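Local atomic coordinates of possible metal-dependent hydrolase (Veillonella parvula, PDB entry 3RPC), a protein that probably acts as a zinc-dependent hydrolase of the metallo-beta-lactamase superfamily, binding two zinc ions, though its substrate is not established. Residues A98-I103 against I109-I114. Sequence-based numbering, arbitrary orientation.
Sequences ADKELI and IDVRII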
loop_
_atom_site.group_PDB
_atom_site.type_symbol
_atom_site.label_atom_id
_atom_site.label_comp_id
_atom_site.label_asym_id
_atom_site.label_seq_id
_atom_site.Cartn_x
_atom_site.Cartn_y
_atom_site.Cartn_z
ATOM N N ALA A 98 14.213 6.497 2.269
ATOM C CA ALA A 98 15.230 5.659 2.907
ATOM C C ALA A 98 16.143 5.018 1.867
ATOM O O ALA A 98 17.368 4.990 2.027
ATOM C CB ALA A 98 14.582 4.594 3.777
ATOM N N ASP A 99 15.544 4.512 0.795
ATOM C CA ASP A 99 16.319 3.896 -0.272
ATOM C C ASP A 99 17.136 4.956 -1.010
ATOM O O ASP A 99 18.273 4.694 -1.396
ATOM C CB ASP A 99 15.420 3.109 -1.235
ATOM C CG ASP A 99 14.913 1.797 -0.634
ATOM O OD1 ASP A 99 15.134 1.542 0.574
ATOM O OD2 ASP A 99 14.262 1.029 -1.369
ATOM N N LYS A 100 16.570 6.142 -1.211
ATOM C CA LYS A 100 17.332 7.220 -1.839
ATOM C C LYS A 100 18.547 7.560 -0.989
ATOM O O LYS A 100 19.654 7.714 -1.507
ATOM C CB LYS A 100 16.484 8.478 -2.084
ATOM C CG LYS A 100 17.337 9.667 -2.541
ATOM C CD LYS A 100 16.516 10.738 -3.215
ATOM C CE LYS A 100 17.409 11.924 -3.602
ATOM N NZ LYS A 100 16.685 12.908 -4.451
ATOM N N GLU A 101 18.355 7.667 0.318
ATOM C CA GLU A 101 19.470 8.030 1.192
ATOM C C GLU A 101 20.552 6.969 1.147
ATOM O O GLU A 101 21.751 7.283 1.091
ATOM C CB GLU A 101 18.993 8.251 2.623
ATOM C CG GLU A 101 18.195 9.539 2.794
ATOM C CD GLU A 101 17.613 9.685 4.185
ATOM O OE1 GLU A 101 17.780 8.755 5.002
ATOM O OE2 GLU A 101 16.986 10.730 4.460
ATOM N N LEU A 102 20.140 5.707 1.141
ATOM C CA LEU A 102 21.113 4.629 1.083
ATOM C C LEU A 102 21.929 4.703 -0.202
ATOM O O LEU A 102 23.164 4.689 -0.182
ATOM C CB LEU A 102 20.412 3.275 1.168
ATOM C CG LEU A 102 21.362 2.076 1.093
ATOM C CD1 LEU A 102 22.338 2.077 2.268
ATOM C CD2 LEU A 102 20.582 0.768 1.034
ATOM N N ILE A 103 21.233 4.780 -1.329
ATOM C CA ILE A 103 21.902 4.722 -2.625
ATOM C C ILE A 103 22.737 5.982 -2.908
ATOM O O ILE A 103 23.819 5.896 -3.493
ATOM C CB ILE A 103 20.897 4.364 -3.752
ATOM C CG1 ILE A 103 20.415 2.922 -3.540
ATOM C CG2 ILE A 103 21.538 4.532 -5.128
ATOM C CD1 ILE A 103 19.339 2.455 -4.515
ATOM N N ILE A 109 24.621 10.002 -7.834
ATOM C CA ILE A 109 24.360 11.438 -7.733
ATOM C C ILE A 109 23.009 11.864 -8.289
ATOM O O ILE A 109 22.602 13.011 -8.119
ATOM C CB ILE A 109 25.440 12.249 -8.468
ATOM C CG1 ILE A 109 25.384 11.945 -9.969
ATOM C CG2 ILE A 109 26.822 11.938 -7.907
ATOM C CD1 ILE A 109 26.275 12.863 -10.804
ATOM N N ASP A 110 22.310 10.937 -8.937
ATOM C CA ASP A 110 21.011 11.237 -9.526
ATOM C C ASP A 110 20.011 10.144 -9.155
ATOM O O ASP A 110 19.694 9.276 -9.960
ATOM C CB ASP A 110 21.140 11.372 -11.044
ATOM C CG ASP A 110 19.862 11.847 -11.702
ATOM O OD1 ASP A 110 18.889 12.149 -10.977
ATOM O OD2 ASP A 110 19.844 11.934 -12.950
ATOM N N VAL A 111 19.541 10.199 -7.918
ATOM C CA VAL A 111 18.589 9.216 -7.401
ATOM C C VAL A 111 17.214 9.873 -7.273
ATOM O O VAL A 111 17.085 10.947 -6.683
ATOM C CB VAL A 111 19.055 8.662 -6.042
ATOM C CG1 VAL A 111 18.100 7.570 -5.555
ATOM C CG2 VAL A 111 20.483 8.116 -6.163
ATOM N N ARG A 112 16.186 9.220 -7.819
ATOM C CA ARG A 112 14.868 9.827 -7.958
ATOM C C ARG A 112 13.815 8.936 -7.322
ATOM O O ARG A 112 13.644 7.791 -7.718
ATOM C CB ARG A 112 14.532 10.024 -9.444
ATOM C CG ARG A 112 15.627 10.756 -10.245
ATOM C CD ARG A 112 15.215 11.004 -11.706
ATOM N NE ARG A 112 16.337 11.548 -12.472
ATOM C CZ ARG A 112 16.288 11.894 -13.754
ATOM N NH1 ARG A 112 15.164 11.795 -14.445
ATOM N NH2 ARG A 112 17.380 12.365 -14.345
ATOM N N ILE A 113 13.103 9.488 -6.346
ATOM C CA ILE A 113 12.037 8.767 -5.663
ATOM C C ILE A 113 10.750 8.826 -6.469
ATOM O O ILE A 113 10.279 9.915 -6.822
ATOM C CB ILE A 113 11.740 9.388 -4.284
ATOM C CG1 ILE A 113 12.996 9.369 -3.415
ATOM C CG2 ILE A 113 10.608 8.617 -3.599
ATOM C CD1 ILE A 113 12.907 10.271 -2.186
ATOM N N ILE A 114 10.181 7.658 -6.765
ATOM C CA ILE A 114 8.862 7.637 -7.383
ATOM C C ILE A 114 7.818 7.736 -6.279
ATOM O O ILE A 114 7.430 6.737 -5.691
ATOM C CB ILE A 114 8.609 6.358 -8.216
ATOM C CG1 ILE A 114 9.784 6.067 -9.152
ATOM C CG2 ILE A 114 7.321 6.494 -9.013
ATOM C CD1 ILE A 114 9.563 4.829 -10.031
HETATM O O HOH W 1 13.673 12.440 -5.456
#
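Lys100 of helix 97-105 lies against Val111 and Ile113 of strand 111-113. Lys100 CB touches both, 3.8 Å from Ile113 CG1 and 3.9 Å from Val111 CG1. Lys100 CG packs on Val111 CG1 at 3.8 Å. Lys100 CD has Ile113 CD1 as a neighbour at 3.8 Å and begins to pass the carbonyl of Val111. CE lies beside that oxygen. Lys100 NZ donates a hydrogen bond of 3.0 Å to Val111 O. The nitrogen approaches nearly end-on, with a C=O...N angle of 160°. CG is anti to the backbone N (chi1 171°) and the chain beyond it is extended, which carries the amine past the valine to the strand backbone. The lysine and Val111 side chains run alongside in opposite senses, while that of Ile113 lies roughly perpendicular to the lysine. A water accepts from both Lys100 NZ and Ile113 N, giving the amine a second link to the strand.

The other methyl of Val111, CG2, meets Ile103 CG2 at 3.9 Å. Val94 of the adjacent parallel strand touches Lys100, Ile103 and Val111. Within 109-114, Arg112 NE and NH2 each bond one oxygen of the Asp110 carboxylate, a two-point salt bridge. The axes of 98-103 and 111-113 come within 8.4 Å and run nearly antiparallel (175°), as in a beta-alpha-beta crossover. Here the unit is strand 92-94, helix 97-105 and strand 111-113, at one edge of a mixed sheet in the metallo-beta-lactamase fold.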